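Local coordinates for Cow rumen GH26 endo-mannanase (Metagenome, PDB 6UEH), which probably hydrolyses internal beta-1,4-mannosidic linkages in mannans such as galactomannan, using a family 26 glycoside hydrolase barrel joined to an accessory domain, at residues V141-S146 with L157-G162; K167-G172 with S473-T478; T196-A201 with T478-P483; K421-L426 with A444-C449; P433-L438 with L467-T472. One frame throughout, in Å; residues are numbered along the deposited sequence.

Interaction 1 of 5, residues V141-S146 with L157-G162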
# COMPACT_ATOMS: atom_id res chain seq x y z
N VAL A 141 -15.53 -4.53 -7.73
CA VAL A 141 -14.25 -4.36 -8.42
C VAL A 141 -14.07 -5.49 -9.43
O VAL A 141 -14.11 -6.66 -9.08
CB VAL A 141 -13.07 -4.37 -7.44
CG1 VAL A 141 -11.75 -4.30 -8.19
CG2 VAL A 141 -13.18 -3.21 -6.45
N ASP A 142 -13.88 -5.13 -10.70
CA ASP A 142 -13.66 -6.13 -11.74
C ASP A 142 -12.28 -6.75 -11.59
O ASP A 142 -11.27 -6.05 -11.60
CB ASP A 142 -13.83 -5.53 -13.13
CG ASP A 142 -13.56 -6.53 -14.24
OD1 ASP A 142 -13.81 -7.73 -14.04
OD2 ASP A 142 -13.08 -6.11 -15.31
N THR A 143 -12.24 -8.07 -11.46
CA THR A 143 -10.98 -8.77 -11.22
C THR A 143 -10.49 -9.54 -12.44
O THR A 143 -9.76 -10.52 -12.31
CB THR A 143 -11.10 -9.74 -10.03
OG1 THR A 143 -12.34 -10.47 -10.12
CG2 THR A 143 -11.07 -8.98 -8.71
N LYS A 144 -10.87 -9.09 -13.63
CA LYS A 144 -10.32 -9.65 -14.86
C LYS A 144 -8.84 -9.27 -14.94
O LYS A 144 -8.50 -8.10 -14.80
CB LYS A 144 -11.07 -9.16 -16.09
CG LYS A 144 -10.70 -9.90 -17.38
CD LYS A 144 -11.40 -9.30 -18.59
CE LYS A 144 -11.26 -10.19 -19.82
NZ LYS A 144 -9.84 -10.41 -20.22
N LEU A 145 -7.98 -10.26 -15.14
CA LEU A 145 -6.55 -10.01 -15.18
C LEU A 145 -6.15 -9.20 -16.41
O LEU A 145 -6.83 -9.23 -17.43
CB LEU A 145 -5.78 -11.33 -15.13
CG LEU A 145 -5.80 -12.00 -13.75
CD1 LEU A 145 -5.21 -13.41 -13.81
CD2 LEU A 145 -5.06 -11.15 -12.73
N SER A 146 -5.05 -8.46 -16.29
CA SER A 146 -4.60 -7.59 -17.37
C SER A 146 -4.08 -8.38 -18.57
O SER A 146 -4.16 -7.92 -19.71
CB SER A 146 -3.51 -6.64 -16.87
OG SER A 146 -2.41 -7.36 -16.35
N LEU A 157 -7.67 -17.69 -9.13
CA LEU A 157 -7.08 -17.16 -7.91
C LEU A 157 -7.46 -15.69 -7.71
O LEU A 157 -7.89 -15.29 -6.63
CB LEU A 157 -5.55 -17.31 -7.92
CG LEU A 157 -4.77 -16.62 -6.79
CD1 LEU A 157 -5.31 -17.02 -5.42
CD2 LEU A 157 -3.28 -16.94 -6.90
N GLN A 158 -7.32 -14.89 -8.77
CA GLN A 158 -7.65 -13.47 -8.70
C GLN A 158 -9.12 -13.26 -8.36
O GLN A 158 -9.47 -12.35 -7.61
CB GLN A 158 -7.31 -12.78 -10.02
CG GLN A 158 -7.54 -11.26 -10.02
CD GLN A 158 -6.43 -10.49 -9.32
OE1 GLN A 158 -5.78 -10.99 -8.40
NE2 GLN A 158 -6.20 -9.26 -9.76
N ASP A 159 -9.98 -14.12 -8.91
CA ASP A 159 -11.41 -14.02 -8.64
C ASP A 159 -11.72 -14.39 -7.19
O ASP A 159 -12.59 -13.78 -6.57
CB ASP A 159 -12.21 -14.89 -9.60
CG ASP A 159 -12.40 -14.23 -10.95
OD1 ASP A 159 -12.43 -12.99 -11.00
OD2 ASP A 159 -12.52 -14.96 -11.95
N TYR A 160 -11.02 -15.39 -6.66
CA TYR A 160 -11.18 -15.74 -5.25
C TYR A 160 -10.80 -14.56 -4.36
O TYR A 160 -11.50 -14.25 -3.40
CB TYR A 160 -10.34 -16.95 -4.86
CG TYR A 160 -10.25 -17.10 -3.36
CD1 TYR A 160 -11.31 -17.63 -2.63
CD2 TYR A 160 -9.12 -16.68 -2.66
CE1 TYR A 160 -11.24 -17.75 -1.26
CE2 TYR A 160 -9.04 -16.80 -1.29
CZ TYR A 160 -10.11 -17.34 -0.59
OH TYR A 160 -10.04 -17.46 0.78
N LEU A 161 -9.68 -13.92 -4.69
CA LEU A 161 -9.22 -12.76 -3.95
C LEU A 161 -10.26 -11.65 -3.99
O LEU A 161 -10.54 -11.01 -2.97
CB LEU A 161 -7.89 -12.25 -4.51
CG LEU A 161 -6.72 -13.24 -4.47
CD1 LEU A 161 -5.48 -12.66 -5.15
CD2 LEU A 161 -6.41 -13.64 -3.03
N GLY A 162 -10.83 -11.42 -5.17
CA GLY A 162 -11.87 -10.43 -5.33
C GLY A 162 -13.11 -10.76 -4.52
O GLY A 162 -13.86 -9.86 -4.12
O HOH W 1 -7.56 -7.73 -11.94

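Interaction 2 of 5, residues K167-G172 with S473-T478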
# COMPACT_ATOMS: atom_id res chain seq x y z
N LYS A 167 -14.25 -7.88 2.69
CA LYS A 167 -14.94 -8.70 3.69
C LYS A 167 -13.98 -9.33 4.69
O LYS A 167 -14.32 -9.53 5.85
CB LYS A 167 -15.76 -9.80 3.00
CG LYS A 167 -16.81 -9.30 2.02
CD LYS A 167 -17.79 -10.41 1.67
CE LYS A 167 -17.82 -10.69 0.17
NZ LYS A 167 -18.24 -9.50 -0.63
N LYS A 168 -12.77 -9.64 4.23
CA LYS A 168 -11.77 -10.30 5.05
C LYS A 168 -10.38 -9.73 4.79
O LYS A 168 -10.20 -8.93 3.86
CB LYS A 168 -11.73 -11.81 4.78
CG LYS A 168 -13.08 -12.52 4.79
CD LYS A 168 -13.54 -12.80 6.21
CE LYS A 168 -14.81 -13.64 6.21
NZ LYS A 168 -15.23 -13.97 7.59
N ILE A 169 -9.41 -10.13 5.60
CA ILE A 169 -8.01 -9.94 5.26
C ILE A 169 -7.32 -11.31 5.30
O ILE A 169 -7.59 -12.13 6.17
CB ILE A 169 -7.31 -8.93 6.21
CG1 ILE A 169 -5.92 -8.57 5.68
CG2 ILE A 169 -7.23 -9.47 7.64
CD1 ILE A 169 -5.27 -7.40 6.39
N ILE A 170 -6.47 -11.56 4.31
CA ILE A 170 -5.82 -12.86 4.19
C ILE A 170 -4.47 -12.86 4.90
O ILE A 170 -3.66 -11.96 4.70
CB ILE A 170 -5.64 -13.25 2.71
CG1 ILE A 170 -6.98 -13.17 1.99
CG2 ILE A 170 -5.03 -14.64 2.59
CD1 ILE A 170 -6.89 -13.40 0.50
N SER A 171 -4.22 -13.86 5.73
CA SER A 171 -2.94 -13.94 6.43
C SER A 171 -1.81 -14.32 5.49
O SER A 171 -2.01 -15.05 4.52
CB SER A 171 -3.02 -14.94 7.60
OG SER A 171 -3.45 -16.21 7.15
N GLY A 172 -0.61 -13.82 5.77
CA GLY A 172 0.54 -14.10 4.94
C GLY A 172 1.84 -14.04 5.72
O GLY A 172 1.90 -13.46 6.80
N SER A 473 -9.27 -14.68 14.34
CA SER A 473 -10.41 -13.81 14.06
C SER A 473 -11.19 -14.27 12.84
O SER A 473 -10.62 -14.79 11.89
CB SER A 473 -9.93 -12.37 13.85
OG SER A 473 -11.00 -11.54 13.41
N ASP A 474 -12.51 -14.09 12.87
CA ASP A 474 -13.36 -14.42 11.73
C ASP A 474 -12.99 -13.57 10.52
O ASP A 474 -13.19 -13.97 9.38
CB ASP A 474 -14.84 -14.23 12.07
CG ASP A 474 -15.35 -15.28 13.04
OD1 ASP A 474 -14.78 -16.39 13.07
OD2 ASP A 474 -16.33 -14.99 13.75
N TYR A 475 -12.46 -12.38 10.79
CA TYR A 475 -12.10 -11.44 9.74
C TYR A 475 -10.85 -11.89 8.98
O TYR A 475 -10.59 -11.43 7.87
CB TYR A 475 -11.89 -10.04 10.34
CG TYR A 475 -11.59 -8.97 9.31
CD1 TYR A 475 -12.58 -8.48 8.47
CD2 TYR A 475 -10.31 -8.45 9.18
CE1 TYR A 475 -12.31 -7.51 7.53
CE2 TYR A 475 -10.03 -7.47 8.24
CZ TYR A 475 -11.03 -7.00 7.42
OH TYR A 475 -10.76 -6.03 6.48
N CYS A 476 -10.07 -12.80 9.56
CA CYS A 476 -8.81 -13.20 8.96
C CYS A 476 -8.87 -14.59 8.33
O CYS A 476 -9.26 -15.56 8.97
CB CYS A 476 -7.69 -13.15 10.00
SG CYS A 476 -6.06 -13.68 9.40
N ILE A 477 -8.48 -14.66 7.06
CA ILE A 477 -8.42 -15.93 6.34
C ILE A 477 -7.07 -16.60 6.55
O ILE A 477 -6.02 -16.00 6.29
CB ILE A 477 -8.68 -15.73 4.84
CG1 ILE A 477 -10.13 -15.33 4.61
CG2 ILE A 477 -8.34 -16.99 4.06
CD1 ILE A 477 -10.45 -14.95 3.19
N THR A 478 -7.10 -17.84 7.03
CA THR A 478 -5.88 -18.61 7.24
C THR A 478 -5.84 -19.78 6.27
O THR A 478 -6.75 -19.92 5.44
CB THR A 478 -5.76 -19.12 8.69
OG1 THR A 478 -6.78 -20.09 8.95
CG2 THR A 478 -5.92 -17.96 9.68

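Interaction 3 of 5, residues T196-A201 with T478-P483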
# COMPACT_ATOMS: atom_id res chain seq x y z
N THR A 196 -0.63 -19.69 17.34
CA THR A 196 -2.01 -19.33 17.03
C THR A 196 -2.91 -20.52 16.74
O THR A 196 -4.13 -20.41 16.84
CB THR A 196 -2.07 -18.39 15.81
OG1 THR A 196 -1.65 -19.10 14.64
CG2 THR A 196 -1.17 -17.17 16.02
N GLY A 197 -2.31 -21.64 16.37
CA GLY A 197 -3.08 -22.81 15.97
C GLY A 197 -3.41 -22.77 14.49
O GLY A 197 -4.05 -23.67 13.96
N LYS A 198 -2.96 -21.71 13.81
CA LYS A 198 -3.23 -21.51 12.40
C LYS A 198 -1.95 -21.39 11.58
O LYS A 198 -0.90 -21.02 12.11
CB LYS A 198 -4.08 -20.26 12.17
CG LYS A 198 -5.29 -20.12 13.08
CD LYS A 198 -6.39 -21.09 12.71
CE LYS A 198 -7.63 -20.85 13.55
NZ LYS A 198 -8.72 -21.80 13.21
N TYR A 199 -2.04 -21.69 10.29
CA TYR A 199 -1.00 -21.34 9.33
C TYR A 199 -1.43 -20.13 8.51
O TYR A 199 -2.63 -19.94 8.28
CB TYR A 199 -0.70 -22.51 8.39
CG TYR A 199 0.19 -23.60 8.96
CD1 TYR A 199 1.55 -23.38 9.16
CD2 TYR A 199 -0.32 -24.86 9.25
CE1 TYR A 199 2.37 -24.37 9.66
CE2 TYR A 199 0.50 -25.86 9.75
CZ TYR A 199 1.84 -25.61 9.95
OH TYR A 199 2.66 -26.60 10.45
N PRO A 200 -0.47 -19.31 8.06
CA PRO A 200 -0.84 -18.25 7.12
C PRO A 200 -1.32 -18.84 5.80
O PRO A 200 -0.86 -19.92 5.42
CB PRO A 200 0.47 -17.48 6.93
CG PRO A 200 1.53 -18.49 7.21
CD PRO A 200 0.98 -19.35 8.32
N ALA A 201 -2.24 -18.17 5.13
CA ALA A 201 -2.76 -18.66 3.86
C ALA A 201 -1.79 -18.38 2.72
O ALA A 201 -1.58 -19.22 1.84
CB ALA A 201 -4.12 -18.04 3.56
N THR A 478 -7.10 -17.84 7.03
CA THR A 478 -5.88 -18.61 7.24
C THR A 478 -5.84 -19.78 6.27
O THR A 478 -6.75 -19.92 5.44
CB THR A 478 -5.76 -19.12 8.69
OG1 THR A 478 -6.78 -20.09 8.95
CG2 THR A 478 -5.92 -17.96 9.68
N LEU A 479 -4.81 -20.61 6.36
CA LEU A 479 -4.60 -21.69 5.39
C LEU A 479 -5.81 -22.62 5.26
O LEU A 479 -6.21 -22.99 4.16
CB LEU A 479 -3.36 -22.50 5.75
CG LEU A 479 -2.95 -23.60 4.77
CD1 LEU A 479 -2.79 -23.02 3.37
CD2 LEU A 479 -1.68 -24.30 5.21
N GLU A 480 -6.39 -22.98 6.40
CA GLU A 480 -7.52 -23.90 6.44
C GLU A 480 -8.77 -23.35 5.75
O GLU A 480 -9.63 -24.12 5.32
CB GLU A 480 -7.86 -24.25 7.89
CG GLU A 480 -8.27 -23.05 8.73
CD GLU A 480 -8.67 -23.42 10.15
OE1 GLU A 480 -8.46 -24.58 10.54
OE2 GLU A 480 -9.20 -22.54 10.86
N ASP A 481 -8.87 -22.03 5.65
CA ASP A 481 -10.07 -21.39 5.10
C ASP A 481 -10.10 -21.39 3.57
O ASP A 481 -11.14 -21.14 2.97
CB ASP A 481 -10.17 -19.94 5.59
CG ASP A 481 -10.24 -19.83 7.11
OD1 ASP A 481 -10.82 -20.73 7.75
OD2 ASP A 481 -9.71 -18.84 7.65
N LEU A 482 -8.95 -21.67 2.95
CA LEU A 482 -8.84 -21.62 1.50
C LEU A 482 -9.59 -22.78 0.84
O LEU A 482 -9.75 -23.85 1.44
CB LEU A 482 -7.37 -21.64 1.08
CG LEU A 482 -6.53 -20.44 1.53
CD1 LEU A 482 -5.13 -20.53 0.96
CD2 LEU A 482 -7.19 -19.13 1.13
N PRO A 483 -10.08 -22.58 -0.39
CA PRO A 483 -10.83 -23.62 -1.08
C PRO A 483 -9.95 -24.73 -1.66
O PRO A 483 -10.39 -25.88 -1.74
CB PRO A 483 -11.54 -22.86 -2.22
CG PRO A 483 -11.37 -21.40 -1.89
CD PRO A 483 -10.10 -21.30 -1.13
O HOH W 2 -4.98 -22.67 9.24

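Interaction 4 of 5, residues K421-L426 with A444-C449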
# COMPACT_ATOMS: atom_id res chain seq x y z
N LYS A 421 -9.87 0.36 -9.03
CA LYS A 421 -9.88 -0.61 -10.13
C LYS A 421 -8.92 -1.77 -9.86
O LYS A 421 -8.94 -2.78 -10.56
CB LYS A 421 -9.53 0.07 -11.45
CG LYS A 421 -10.52 1.14 -11.85
CD LYS A 421 -10.42 1.48 -13.33
CE LYS A 421 -11.40 2.58 -13.70
NZ LYS A 421 -12.78 2.28 -13.20
N LYS A 422 -8.08 -1.61 -8.84
CA LYS A 422 -7.16 -2.66 -8.42
C LYS A 422 -7.31 -2.92 -6.92
O LYS A 422 -7.54 -1.99 -6.15
CB LYS A 422 -5.71 -2.30 -8.75
CG LYS A 422 -5.48 -1.84 -10.19
CD LYS A 422 -5.72 -2.95 -11.20
CE LYS A 422 -5.56 -2.43 -12.62
NZ LYS A 422 -5.76 -3.50 -13.64
N MET A 423 -7.18 -4.18 -6.52
CA MET A 423 -7.17 -4.52 -5.10
C MET A 423 -5.87 -4.04 -4.46
O MET A 423 -4.83 -3.97 -5.11
CB MET A 423 -7.33 -6.02 -4.91
CG MET A 423 -8.71 -6.55 -5.28
SD MET A 423 -8.84 -8.33 -5.05
CE MET A 423 -7.69 -8.92 -6.28
N ILE A 424 -5.95 -3.70 -3.17
CA ILE A 424 -4.80 -3.17 -2.45
C ILE A 424 -4.47 -4.02 -1.24
O ILE A 424 -5.36 -4.44 -0.51
CB ILE A 424 -5.06 -1.73 -2.00
CG1 ILE A 424 -5.52 -0.90 -3.19
CG2 ILE A 424 -3.81 -1.13 -1.36
CD1 ILE A 424 -5.68 0.51 -2.85
N SER A 425 -3.18 -4.27 -1.04
CA SER A 425 -2.74 -5.14 0.05
C SER A 425 -1.54 -4.59 0.82
O SER A 425 -0.89 -3.65 0.39
CB SER A 425 -2.39 -6.52 -0.50
OG SER A 425 -1.25 -6.44 -1.33
N LEU A 426 -1.27 -5.20 1.97
CA LEU A 426 -0.02 -4.97 2.68
C LEU A 426 0.97 -6.05 2.26
O LEU A 426 1.06 -7.11 2.89
CB LEU A 426 -0.24 -4.99 4.20
CG LEU A 426 -1.04 -3.83 4.78
CD1 LEU A 426 -1.34 -4.06 6.26
CD2 LEU A 426 -0.31 -2.51 4.58
N ALA A 444 -9.49 -1.95 4.21
CA ALA A 444 -9.75 -3.22 3.55
C ALA A 444 -8.55 -3.82 2.82
O ALA A 444 -8.71 -4.39 1.74
CB ALA A 444 -10.91 -3.05 2.57
N TRP A 445 -7.36 -3.69 3.41
CA TRP A 445 -6.16 -4.35 2.88
C TRP A 445 -6.47 -5.81 2.55
O TRP A 445 -7.00 -6.53 3.40
CB TRP A 445 -5.00 -4.29 3.87
CG TRP A 445 -4.62 -2.91 4.35
CD1 TRP A 445 -4.96 -2.34 5.54
CD2 TRP A 445 -3.81 -1.96 3.66
NE1 TRP A 445 -4.41 -1.08 5.63
CE2 TRP A 445 -3.70 -0.82 4.49
CE3 TRP A 445 -3.16 -1.95 2.42
CZ2 TRP A 445 -2.98 0.31 4.12
CZ3 TRP A 445 -2.44 -0.82 2.05
CH2 TRP A 445 -2.36 0.29 2.90
N LEU A 446 -6.15 -6.23 1.33
CA LEU A 446 -6.47 -7.58 0.88
C LEU A 446 -5.77 -8.66 1.70
O LEU A 446 -6.37 -9.67 2.06
CB LEU A 446 -6.10 -7.75 -0.60
CG LEU A 446 -6.23 -9.18 -1.16
CD1 LEU A 446 -7.66 -9.69 -1.03
CD2 LEU A 446 -5.75 -9.23 -2.60
N TYR A 447 -4.48 -8.45 1.98
CA TYR A 447 -3.74 -9.38 2.82
C TYR A 447 -2.62 -8.66 3.58
O TYR A 447 -2.32 -7.50 3.30
CB TYR A 447 -3.18 -10.55 1.99
CG TYR A 447 -2.02 -10.25 1.05
CD1 TYR A 447 -0.70 -10.32 1.48
CD2 TYR A 447 -2.25 -9.97 -0.29
CE1 TYR A 447 0.36 -10.07 0.62
CE2 TYR A 447 -1.20 -9.72 -1.17
CZ TYR A 447 0.10 -9.78 -0.71
OH TYR A 447 1.15 -9.54 -1.57
N PHE A 448 -2.03 -9.35 4.55
CA PHE A 448 -0.85 -8.84 5.24
C PHE A 448 0.28 -9.85 5.14
O PHE A 448 0.04 -11.02 4.84
CB PHE A 448 -1.15 -8.51 6.71
CG PHE A 448 -1.60 -9.69 7.55
CD1 PHE A 448 -0.69 -10.63 8.01
CD2 PHE A 448 -2.93 -9.82 7.91
CE1 PHE A 448 -1.11 -11.70 8.78
CE2 PHE A 448 -3.36 -10.89 8.69
CZ PHE A 448 -2.44 -11.83 9.13
N CYS A 449 1.51 -9.40 5.38
CA CYS A 449 2.67 -10.27 5.23
C CYS A 449 3.90 -9.69 5.92
O CYS A 449 4.61 -8.87 5.34
CB CYS A 449 2.96 -10.50 3.74
SG CYS A 449 4.27 -11.71 3.42

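Interaction 5 of 5, residues P433-L438 with L467-T472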
# COMPACT_ATOMS: atom_id res chain seq x y z
N PRO A 433 -1.33 -4.70 11.48
CA PRO A 433 -2.29 -3.81 12.14
C PRO A 433 -3.22 -4.57 13.09
O PRO A 433 -3.45 -5.77 12.90
CB PRO A 433 -3.08 -3.20 10.98
CG PRO A 433 -2.14 -3.28 9.81
CD PRO A 433 -1.35 -4.55 10.01
N GLY A 434 -3.74 -3.88 14.10
CA GLY A 434 -4.70 -4.46 15.01
C GLY A 434 -5.97 -4.82 14.26
O GLY A 434 -6.46 -4.03 13.45
N VAL A 435 -6.49 -6.01 14.52
CA VAL A 435 -7.63 -6.51 13.76
C VAL A 435 -8.87 -5.65 14.02
O VAL A 435 -9.70 -5.47 13.13
CB VAL A 435 -7.92 -8.00 14.09
CG1 VAL A 435 -8.42 -8.17 15.52
CG2 VAL A 435 -8.90 -8.58 13.09
N ASP A 436 -8.98 -5.10 15.22
CA ASP A 436 -10.11 -4.24 15.56
C ASP A 436 -10.02 -2.92 14.79
O ASP A 436 -11.04 -2.40 14.34
CB ASP A 436 -10.16 -3.97 17.06
CG ASP A 436 -10.47 -5.22 17.87
OD1 ASP A 436 -11.25 -6.06 17.38
OD2 ASP A 436 -9.93 -5.35 18.98
N ASN A 437 -8.81 -2.40 14.63
CA ASN A 437 -8.61 -1.18 13.86
C ASN A 437 -8.97 -1.38 12.39
O ASN A 437 -9.55 -0.50 11.75
CB ASN A 437 -7.17 -0.69 13.99
CG ASN A 437 -6.86 -0.15 15.38
OD1 ASN A 437 -7.75 0.32 16.08
ND2 ASN A 437 -5.60 -0.23 15.77
N LEU A 438 -8.62 -2.55 11.85
CA LEU A 438 -8.93 -2.89 10.46
C LEU A 438 -10.43 -2.92 10.22
O LEU A 438 -10.92 -2.42 9.21
CB LEU A 438 -8.31 -4.23 10.08
CG LEU A 438 -6.78 -4.32 10.03
CD1 LEU A 438 -6.34 -5.75 9.73
CD2 LEU A 438 -6.22 -3.37 8.98
N LEU A 467 -1.09 -11.45 17.63
CA LEU A 467 -0.99 -12.49 16.61
C LEU A 467 -2.12 -13.50 16.77
O LEU A 467 -2.81 -13.84 15.80
CB LEU A 467 0.36 -13.20 16.69
CG LEU A 467 1.53 -12.46 16.03
CD1 LEU A 467 2.85 -13.14 16.33
CD2 LEU A 467 1.30 -12.37 14.53
N LYS A 468 -2.32 -13.97 18.00
CA LYS A 468 -3.37 -14.94 18.28
C LYS A 468 -4.74 -14.35 18.00
O LYS A 468 -5.62 -15.04 17.47
CB LYS A 468 -3.28 -15.43 19.73
CG LYS A 468 -2.02 -16.22 20.03
CD LYS A 468 -2.05 -16.81 21.44
CE LYS A 468 -2.10 -15.72 22.49
NZ LYS A 468 -2.06 -16.28 23.87
N GLU A 469 -4.93 -13.09 18.34
CA GLU A 469 -6.22 -12.45 18.17
C GLU A 469 -6.61 -12.32 16.70
O GLU A 469 -7.74 -12.65 16.32
CB GLU A 469 -6.25 -11.06 18.83
CG GLU A 469 -7.61 -10.40 18.76
CD GLU A 469 -7.73 -9.19 19.66
OE1 GLU A 469 -6.72 -8.78 20.27
OE2 GLU A 469 -8.85 -8.64 19.76
N ILE A 470 -5.69 -11.87 15.85
CA ILE A 470 -6.04 -11.68 14.45
C ILE A 470 -6.08 -13.02 13.71
O ILE A 470 -6.96 -13.24 12.89
CB ILE A 470 -5.08 -10.70 13.73
CG1 ILE A 470 -5.58 -10.41 12.31
CG2 ILE A 470 -3.64 -11.22 13.71
CD1 ILE A 470 -4.96 -9.20 11.66
N TYR A 471 -5.17 -13.93 14.03
CA TYR A 471 -5.13 -15.21 13.33
C TYR A 471 -6.34 -16.09 13.64
O TYR A 471 -6.73 -16.92 12.83
CB TYR A 471 -3.84 -15.97 13.67
CG TYR A 471 -2.77 -15.82 12.61
CD1 TYR A 471 -2.73 -16.67 11.52
CD2 TYR A 471 -1.80 -14.83 12.71
CE1 TYR A 471 -1.76 -16.54 10.54
CE2 TYR A 471 -0.82 -14.69 11.73
CZ TYR A 471 -0.81 -15.55 10.65
OH TYR A 471 0.16 -15.42 9.68
N THR A 472 -6.95 -15.89 14.81
CA THR A 472 -8.15 -16.66 15.16
C THR A 472 -9.42 -15.84 14.97
O THR A 472 -10.51 -16.26 15.37
CB THR A 472 -8.10 -17.16 16.62
OG1 THR A 472 -8.19 -16.05 17.52
CG2 THR A 472 -6.81 -17.93 16.88

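Interaction 1 of 5, residues V141-S146 with L157-G162
Thr143 meets Asp159 of helix 152-164 with its hydroxyl, Gly162 with its methyl and Gln158 with its carbonyl O. OG1 sits between the backbone N and the carbonyl carbon (chi1 44°) and donates to Asp159 OD1 at 2.7 Å, nearly along the C-O axis of that oxygen; the two side chains run at a slant to one another. On its other branch, Thr143 CG2 lies 3.8 Å from Gly162 CA, where a modelled CB would clash with it. An alanine in place of Thr143 would probably leave Asp159 OD1 without its hydroxyl donor and open a gap over Gly162. Gln158, with CG anti to its backbone N and a bend at chi2 (78°), lays CG 3.3 Å from Thr143 O. Leu145 CD2 lies against CG, CD and NE2 of Gln158, each 3.7 Å away. NE2 donates to Asp381 O and to a water bonded to Lys144 O. Gln155 also bonds Thr143 O and Leu145 N, pinning the loop. Gln158 also touches Ile358, Met382 and Met423 at strand starts, an arrangement fitting a helix that closes the N-terminal end of a TIM barrel.

Interaction 2 of 5, residues K167-G172 with S473-T478
Ile169 and Ile170 pair in parallel with Cys476 and Ile477, and this is the tight half of the contact. Ile169 N donates to Tyr475 O, Ile477 N to Ile169 O at 2.8 Å, and Ser171 N to Ile477 O. Ile477 O is gripped a second time by Ser171 OG at 2.7 Å, and that hydroxyl is also bonded to Ala201 N. Ile169 CG2 packs closely on Tyr475 CE2, 3.5 Å away. Ile170 and Ile477 lie side by side, pointing the same way, with CG1 of Ile170 4.1 Å from CD1 of Ile477; Tyr160, Leu161 and Val164 of helix 152-164 pack over this pair. In the TIM barrel, strand 476-477 is thus a short C-terminal addition along one edge of the first strand, whose Ile170 is bonded on its other edge to Leu446 and Phe448. Toward Lys167 and Asp474, both exposed, the contact loosens. There the Tyr475 ring lies with one face over Lys168 CA, 4.1 Å from the ring centroid. The Lys168 chain, bent at chi2 (-80°), crosses Ile477 at about a right angle, and its NZ donates to Asp474 O at 2.7 Å from above the carbonyl plane, 42° out of it.

Interaction 3 of 5, residues T196-A201 with T478-P483
Lys198 and Glu480 make the one salt bridge of this contact, NZ to OE2 at 2.5 Å, a length so short that its exact value is doubtful. NZ comes from the syn side of OE2, 34° out of the carboxylate plane. The glutamate CG takes the crowded position between the backbone N and the carbonyl carbon (chi1 61°), with the rest of its chain extended. An alanine in place of Lys198 would probably leave the Glu480 carboxylate without this positive mate and let it turn more freely. Hydrogen bonds come next. Leu479 N donates to Tyr199 O at 3.0 Å from above the carbonyl plane, and one water joins Tyr199 N, Glu480 N and Thr478 OG1. Thr478 N donates to Asp481 OD2 at 2.9 Å, tying down the start of the 3-10 turn 479-481. Pro200 O, by contrast, is buried against Leu479 CB, 3.6 Å away, and has no hydrogen-bonding partner in the model. Of the apolar contacts, Ala201 with Leu482 is buried, CB 3.7 Å from CD1. Tyr199 CB meets Leu479 CB at 3.7 Å, and the tyrosine hydroxyl leads away to Glu190. The arrangement packs the C-terminal tail on the loop that leads from helix 187-196 into strand 202-206, the second strand of the TIM barrel.

Interaction 4 of 5, residues K421-L426 with A444-C449
Leu426 against Trp445 and Ser425 against Tyr447 form a fully buried contact between strand 423-429 and the irregular segment 444-449 beside it, near the centre of the molecule. Two backbone bonds hold the edges together: Leu446 N to Ile424 O at 2.7 Å and Leu426 N to Tyr447 O at 2.9 Å. On one side of the strand, the Leu426 side chain lies over a face of the indole in a CH-pi contact, its CD2 3.5 Å from the centroid of the six-membered ring and 6° off the normal. Ile424 CG2 touches Trp445 CZ3 at 3.7 Å. Trp445 NE1 donates a hydrogen bond to Ala406 O, and Phe411 meets the ring edge-to-face, fixing its rotation. Ser425 and Tyr447 share the other side: Ser425 CB sits over a face of the phenol ring, 3.5 Å from Tyr447 CD2. Tyr447 CG lies between the backbone N and the carbonyl carbon (chi1 72°), and the hydroxyl at the far end of the ring bonds Glu360 OE1. Met423 SD touches Leu446 CD2 at 4.0 Å. Since Leu446 and Phe448 also bond Ile170, segment 444-449 runs where the eighth strand of a TIM barrel is expected, though without regular strand geometry.

Interaction 5 of 5, residues P433-L438 with L467-T472
Lys468 O, two residues before the Ile470 that packs on Val435, is gripped twice: by Thr472 OG1 at 2.8 Å and by Thr472 N at 3.1 Å, from opposite faces of its carbonyl plane. This closes the last turn of helix 464-471, which, with helix 435-441, belongs to the helical layer around the TIM barrel. No hydrogen bond crosses between 433-438 and 467-472; apolar side chains do the work. Val435 and Ile470 slide past each other in opposite directions; Ile470 CG1 is anti to its backbone N (chi1 -174°), and Val435 CB lies 3.8 Å from it. On the solvent side, Asp436 OD2 and Glu469 OE2 are only 3.5 Å apart, their carboxylate planes turned 77° to each other. Such like charges would probably raise the pKa of one group, perhaps offset for Asp436 by its place in the first turn of helix 435-441. Deeper in, Leu438 crosses Ile470 at about a right angle, and Ile470 CD1 touches Leu438 CD1 at 4.2 Å and Pro433 O at 3.9 Å.

In the fold
Interaction 4 is the core contact, its centre about 7 Å from that of the chain; the centres of the others are 17 to 23 Å away, though 2 and 5 are largely buried too. Strand 169-174 is flanked by 476-477 of interaction 2 and by 444-449 of interaction 4, and aromatic faces dominate the packing of the latter. Interaction 1 adds helix 152-164 beneath the strands, its Gln158, Leu161 and Gly162 touching Met423 of interaction 4, and Leu161 also Ile170. Interactions 2 and 3 share Thr478. Interactions 1, 3 and 5 carry charged groups at their solvent-facing sides: a hydroxyl-carboxylate bond, a salt bridge and two like charges, respectively.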